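Local coordinates for protein proliferating cell nuclear antigen (Entamoeba histolytica, PDB 3P91) that probably serves as the sliding clamp that rings DNA during replication and raises the processivity of DNA polymerase delta, at residues A[15-18]-A[19-23]; A[43-46]-A[47-51]. All coordinates share one frame; numbering follows the deposited sequence.

Interaction 1 (A[15-18]-A[19-23]); sequences ALFK and RVVES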
ATOM      1  N   ALA A  15      18.659 -13.823   4.131  1.00 32.49           N
ATOM      2  CA  ALA A  15      17.816 -12.944   4.933  1.00 30.67           C
ATOM      3  C   ALA A  15      18.634 -12.164   5.956  1.00 27.28           C
ATOM      4  O   ALA A  15      18.390 -10.981   6.184  1.00 28.56           O
ATOM      5  CB  ALA A  15      16.736 -13.746   5.627  1.00 29.86           C
ATOM      6  N   LEU A  16      19.609 -12.832   6.562  1.00 26.03           N
ATOM      7  CA  LEU A  16      20.436 -12.227   7.603  1.00 25.93           C
ATOM      8  C   LEU A  16      21.088 -10.915   7.163  1.00 24.46           C
ATOM      9  O   LEU A  16      21.006  -9.910   7.863  1.00 25.43           O
ATOM     10  CB  LEU A  16      21.501 -13.227   8.079  1.00 28.88           C
ATOM     11  CG  LEU A  16      22.321 -12.977   9.354  1.00 22.26           C
ATOM     12  CD1 LEU A  16      23.552 -12.133   9.091  1.00 21.23           C
ATOM     13  CD2 LEU A  16      21.448 -12.352  10.428  1.00 24.53           C
ATOM     14  N   PHE A  17      21.734 -10.921   6.003  1.00 23.73           N
ATOM     15  CA  PHE A  17      22.459  -9.740   5.553  1.00 22.89           C
ATOM     16  C   PHE A  17      21.542  -8.643   5.014  1.00 23.72           C
ATOM     17  O   PHE A  17      21.849  -7.457   5.118  1.00 23.21           O
ATOM     18  CB  PHE A  17      23.495 -10.129   4.508  1.00 24.08           C
ATOM     19  CG  PHE A  17      24.496  -9.051   4.216  1.00 24.56           C
ATOM     20  CD1 PHE A  17      25.274  -8.520   5.230  1.00 25.05           C
ATOM     21  CD2 PHE A  17      24.676  -8.585   2.926  1.00 22.75           C
ATOM     22  CE1 PHE A  17      26.206  -7.534   4.964  1.00 24.45           C
ATOM     23  CE2 PHE A  17      25.605  -7.602   2.653  1.00 23.66           C
ATOM     24  CZ  PHE A  17      26.372  -7.074   3.676  1.00 24.60           C
ATOM     25  N   LYS A  18      20.419  -9.042   4.433  1.00 25.01           N
ATOM     26  CA  LYS A  18      19.401  -8.093   4.005  1.00 25.10           C
ATOM     27  C   LYS A  18      18.816  -7.365   5.201  1.00 22.64           C
ATOM     28  O   LYS A  18      18.639  -6.150   5.178  1.00 24.26           O
ATOM     29  CB  LYS A  18      18.291  -8.817   3.247  1.00 28.47           C
ATOM     30  CG  LYS A  18      18.772  -9.511   1.981  1.00 30.63           C
ATOM     31  CD  LYS A  18      17.663 -10.289   1.286  1.00 31.90           C
ATOM     32  CE  LYS A  18      16.592  -9.365   0.753  1.00 34.15           C
ATOM     33  NZ  LYS A  18      15.697 -10.104  -0.163  1.00 39.55           N
ATOM     34  N   ARG A  19      18.514  -8.118   6.247  1.00 22.75           N
ATOM     35  CA  ARG A  19      17.982  -7.548   7.478  1.00 22.41           C
ATOM     36  C   ARG A  19      18.995  -6.653   8.180  1.00 22.79           C
ATOM     37  O   ARG A  19      18.652  -5.599   8.704  1.00 23.90           O
ATOM     38  CB  ARG A  19      17.536  -8.667   8.404  1.00 22.17           C
ATOM     39  CG  ARG A  19      16.382  -9.418   7.839  1.00 21.03           C
ATOM     40  CD  ARG A  19      16.098 -10.683   8.598  1.00 24.27           C
ATOM     41  NE  ARG A  19      14.853 -11.265   8.109  1.00 30.61           N
ATOM     42  CZ  ARG A  19      14.418 -12.481   8.413  1.00 33.37           C
ATOM     43  NH1 ARG A  19      15.138 -13.263   9.211  1.00 32.19           N
ATOM     44  NH2 ARG A  19      13.265 -12.916   7.910  1.00 29.98           N
ATOM     45  N   VAL A  20      20.249  -7.083   8.184  1.00 24.71           N
ATOM     46  CA  VAL A  20      21.327  -6.278   8.729  1.00 22.39           C
ATOM     47  C   VAL A  20      21.361  -4.913   8.052  1.00 22.63           C
ATOM     48  O   VAL A  20      21.338  -3.877   8.717  1.00 22.45           O
ATOM     49  CB  VAL A  20      22.672  -6.991   8.539  1.00 20.81           C
ATOM     50  CG1 VAL A  20      23.835  -6.013   8.633  1.00 20.52           C
ATOM     51  CG2 VAL A  20      22.808  -8.112   9.537  1.00 19.16           C
ATOM     52  N   VAL A  21      21.393  -4.924   6.724  1.00 21.91           N
ATOM     53  CA  VAL A  21      21.497  -3.700   5.937  1.00 23.29           C
ATOM     54  C   VAL A  21      20.299  -2.736   6.065  1.00 24.79           C
ATOM     55  O   VAL A  21      20.476  -1.517   6.042  1.00 27.69           O
ATOM     56  CB  VAL A  21      21.805  -4.028   4.465  1.00 22.74           C
ATOM     57  CG1 VAL A  21      21.730  -2.786   3.604  1.00 23.10           C
ATOM     58  CG2 VAL A  21      23.171  -4.656   4.371  1.00 22.44           C
ATOM     59  N   GLU A  22      19.090  -3.268   6.198  1.00 23.42           N
ATOM     60  CA  GLU A  22      17.929  -2.425   6.485  1.00 24.05           C
ATOM     61  C   GLU A  22      18.060  -1.745   7.838  1.00 25.50           C
ATOM     62  O   GLU A  22      17.976  -0.525   7.952  1.00 27.71           O
ATOM     63  CB  GLU A  22      16.650  -3.252   6.471  1.00 25.31           C
ATOM     64  CG  GLU A  22      16.210  -3.612   5.083  1.00 26.79           C
ATOM     65  CD  GLU A  22      16.387  -2.449   4.140  1.00 31.19           C
ATOM     66  OE1 GLU A  22      17.187  -2.574   3.187  1.00 32.48           O
ATOM     67  OE2 GLU A  22      15.738  -1.401   4.361  1.00 32.13           O
ATOM     68  N   SER A  23      18.258  -2.556   8.866  1.00 22.74           N
ATOM     69  CA  SER A  23      18.419  -2.060  10.214  1.00 23.73           C
ATOM     70  C   SER A  23      19.494  -0.992  10.246  1.00 24.98           C
ATOM     71  O   SER A  23      19.322   0.062  10.845  1.00 28.30           O
ATOM     72  CB  SER A  23      18.795  -3.213  11.131  1.00 24.50           C
ATOM     73  OG  SER A  23      17.878  -4.281  10.969  1.00 25.30           O
TER
HETATM   74  O   HOH W   1      18.780  -4.691   2.327  1.00 28.40           O
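Val21 sets its CG2 methyl squarely over one face of the Phe17 ring, one helical turn back along helix 14-25. Val21 CG2 lies 4.1 Å from the centroid of the Phe17 ring, 11° off its normal, as a CH-pi contact requires. The ring is placed for this by its first torsion, with CG on the far side from the backbone N (chi1 -167°). Val20 CG1 meets the same ring only obliquely. On the next flank of the helix, Leu16 CD1 rests against Val20 CG2 at 4.1 Å. Arg19 likewise reaches back one turn, its chain extended from CG to NE, and brings one guanidinium face over Ala15, with Arg19 CZ 3.8 Å from Ala15 CB. Beneath these pairs run four successive i to i+4 backbone bonds, from Arg19 N to Ala15 O (2.9 Å) through Glu22 N to Lys18 O. One water donates to both Lys18 O and Glu22 OE1, while Glu22 OE2 forms a salt bridge with Lys25. Ser23 OG turns back onto Arg19 O at 2.7 Å. The chemistry thus divides the helix: buried Phe17, Val20 and Val21 pack against strand 52-57 and helix 77-84, whereas Arg19 is exposed and Lys18, bonded through NZ to Leu87 O, and Glu22 are partly so. Helices line the DNA channel in PCNA, and basic Lys18 and Arg19 are consistent with a surface turned to DNA.

Interaction 2 (A[43-46]-A[47-51]); sequences QCMD and NSHVS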
ATOM      1  N   GLN A  43      31.473  -0.383  13.546  1.00 22.12           N
ATOM      2  CA  GLN A  43      31.428   0.441  14.742  1.00 24.99           C
ATOM      3  C   GLN A  43      31.586   1.880  14.325  1.00 26.33           C
ATOM      4  O   GLN A  43      32.653   2.286  13.856  1.00 25.58           O
ATOM      5  CB  GLN A  43      32.541   0.074  15.723  1.00 25.24           C
ATOM      6  CG  GLN A  43      32.193  -1.077  16.638  1.00 26.92           C
ATOM      7  CD  GLN A  43      32.949  -1.034  17.953  1.00 29.83           C
ATOM      8  OE1 GLN A  43      33.811  -0.174  18.168  1.00 31.89           O
ATOM      9  NE2 GLN A  43      32.630  -1.969  18.844  1.00 27.69           N
ATOM     10  N   CYS A  44      30.516   2.647  14.492  1.00 23.78           N
ATOM     11  CA  CYS A  44      30.502   4.029  14.055  1.00 24.32           C
ATOM     12  C   CYS A  44      29.332   4.751  14.699  1.00 25.93           C
ATOM     13  O   CYS A  44      28.430   4.120  15.257  1.00 25.29           O
ATOM     14  CB  CYS A  44      30.361   4.089  12.542  1.00 21.58           C
ATOM     15  SG  CYS A  44      28.768   3.471  11.986  1.00 24.86           S
ATOM     16  N   MET A  45      29.356   6.077  14.609  1.00 28.14           N
ATOM     17  CA  MET A  45      28.271   6.914  15.103  1.00 26.01           C
ATOM     18  C   MET A  45      27.139   6.952  14.108  1.00 26.60           C
ATOM     19  O   MET A  45      27.351   6.769  12.912  1.00 29.11           O
ATOM     20  CB  MET A  45      28.762   8.336  15.345  1.00 27.29           C
ATOM     21  CG  MET A  45      29.838   8.425  16.402  1.00 27.35           C
ATOM     22  SD  MET A  45      30.208  10.124  16.834  1.00 32.85           S
ATOM     23  CE  MET A  45      30.691  10.780  15.249  1.00 34.33           C
ATOM     24  N   ASP A  46      25.933   7.193  14.604  1.00 26.49           N
ATOM     25  CA  ASP A  46      24.778   7.363  13.735  1.00 26.28           C
ATOM     26  C   ASP A  46      24.964   8.608  12.883  1.00 24.99           C
ATOM     27  O   ASP A  46      25.899   9.374  13.086  1.00 27.44           O
ATOM     28  CB  ASP A  46      23.512   7.510  14.572  1.00 26.63           C
ATOM     29  CG  ASP A  46      23.364   8.896  15.156  1.00 25.15           C
ATOM     30  OD1 ASP A  46      22.266   9.463  15.047  1.00 27.57           O
ATOM     31  OD2 ASP A  46      24.342   9.427  15.716  1.00 27.43           O
ATOM     32  N   ASN A  47      24.056   8.809  11.941  1.00 25.94           N
ATOM     33  CA  ASN A  47      24.045  10.005  11.105  1.00 26.66           C
ATOM     34  C   ASN A  47      24.198  11.317  11.869  1.00 26.80           C
ATOM     35  O   ASN A  47      24.933  12.207  11.445  1.00 25.72           O
ATOM     36  CB  ASN A  47      22.749  10.054  10.292  1.00 27.60           C
ATOM     37  CG  ASN A  47      22.828   9.229   9.027  1.00 29.22           C
ATOM     38  OD1 ASN A  47      23.845   9.234   8.339  1.00 28.15           O
ATOM     39  ND2 ASN A  47      21.758   8.510   8.719  1.00 29.19           N
ATOM     40  N   SER A  48      23.482  11.442  12.984  1.00 27.00           N
ATOM     41  CA  SER A  48      23.477  12.679  13.757  1.00 25.07           C
ATOM     42  C   SER A  48      24.668  12.833  14.692  1.00 27.44           C
ATOM     43  O   SER A  48      24.786  13.849  15.376  1.00 27.41           O
ATOM     44  CB  SER A  48      22.201  12.776  14.573  1.00 24.02           C
ATOM     45  OG  SER A  48      21.081  12.703  13.728  1.00 29.60           O
ATOM     46  N   HIS A  49      25.544  11.836  14.727  1.00 27.81           N
ATOM     47  CA  HIS A  49      26.676  11.885  15.626  1.00 26.01           C
ATOM     48  C   HIS A  49      26.144  12.072  17.020  1.00 25.22           C
ATOM     49  O   HIS A  49      26.558  12.973  17.742  1.00 26.32           O
ATOM     50  CB  HIS A  49      27.581  13.051  15.259  1.00 27.71           C
ATOM     51  CG  HIS A  49      28.338  12.834  13.993  1.00 31.38           C
ATOM     52  ND1 HIS A  49      28.080  11.774  13.150  1.00 32.66           N
ATOM     53  CD2 HIS A  49      29.353  13.527  13.427  1.00 31.88           C
ATOM     54  CE1 HIS A  49      28.905  11.823  12.120  1.00 34.38           C
ATOM     55  NE2 HIS A  49      29.687  12.877  12.264  1.00 35.17           N
ATOM     56  N   VAL A  50      25.205  11.212  17.385  1.00 25.67           N
ATOM     57  CA  VAL A  50      24.503  11.316  18.652  1.00 25.95           C
ATOM     58  C   VAL A  50      24.588   9.989  19.379  1.00 25.33           C
ATOM     59  O   VAL A  50      24.531   9.931  20.606  1.00 26.75           O
ATOM     60  CB  VAL A  50      23.019  11.682  18.422  1.00 24.70           C
ATOM     61  CG1 VAL A  50      22.150  11.104  19.510  1.00 27.63           C
ATOM     62  CG2 VAL A  50      22.846  13.186  18.328  1.00 22.92           C
ATOM     63  N   SER A  51      24.738   8.921  18.607  1.00 22.89           N
ATOM     64  CA  SER A  51      24.740   7.585  19.163  1.00 20.68           C
ATOM     65  C   SER A  51      25.769   6.719  18.467  1.00 22.80           C
ATOM     66  O   SER A  51      26.485   7.162  17.570  1.00 22.37           O
ATOM     67  CB  SER A  51      23.361   6.952  19.008  1.00 22.60           C
ATOM     68  OG  SER A  51      23.039   6.787  17.634  1.00 25.43           O
TER
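Asp46 has its CG between the backbone N and the carbonyl carbon (chi1 78°), which folds the carboxylate back into the turn that follows, while Met45, bent at chi3 (-58°), curls its methyl over His49. The loop is the hairpin connection between adjacent antiparallel strands 39-45 and 52-57. OD2 of Asp46 takes two of its backbone amides: Val50 N approaches on the syn lone pair at 2.6 Å, and Ser51 N comes from above the carboxylate plane at 3.0 Å. OD1 receives a weak bond from Ser48 N. The Asp46 carbonyl is used twice as well. His49 N reaches it from above its plane, closing the type I turn from Asp46 to His49, and His49 ND1 donates to Asp46 O at 3.2 Å with that oxygen in the imidazole plane. This in-plane bond helps to hold the ring's rotation. Met45 CE sits 3.4 Å from the centroid of the His49 ring, 12° off its normal. Asp46 N bonds to Ser51 O at 3.0 Å, joining the two ends of the loop, and Ser51 OG is hydrogen-bonded to Gln214 OE1 of helix 212-218. Buried Asp46 probably remains ionised, its charge stabilised by the backbone N-H groups that converge on it.

Both contacts are local and follow one another along the chain: interaction 1 is one turn-to-turn stretch of helix 14-25, and interaction 2 is the turn between strands 39-45 and 52-57. Their centres are about 19 Å apart and their nearest atoms about 9 Å, so they do not touch. Both belong to the N-terminal domain, and strand 52-57 relates them: Leu16, Phe17 and Val20 lie on its Ile57 and Leu55, while residues 47-51 lead into its start. Strand 247-253, its antiparallel neighbour in the sheet, also meets both contacts. In PCNA clamps helices line the DNA channel and sheets form the outer layer, so interaction 1 belongs to the helical layer and interaction 2 to a loop at the sheet's strand ends.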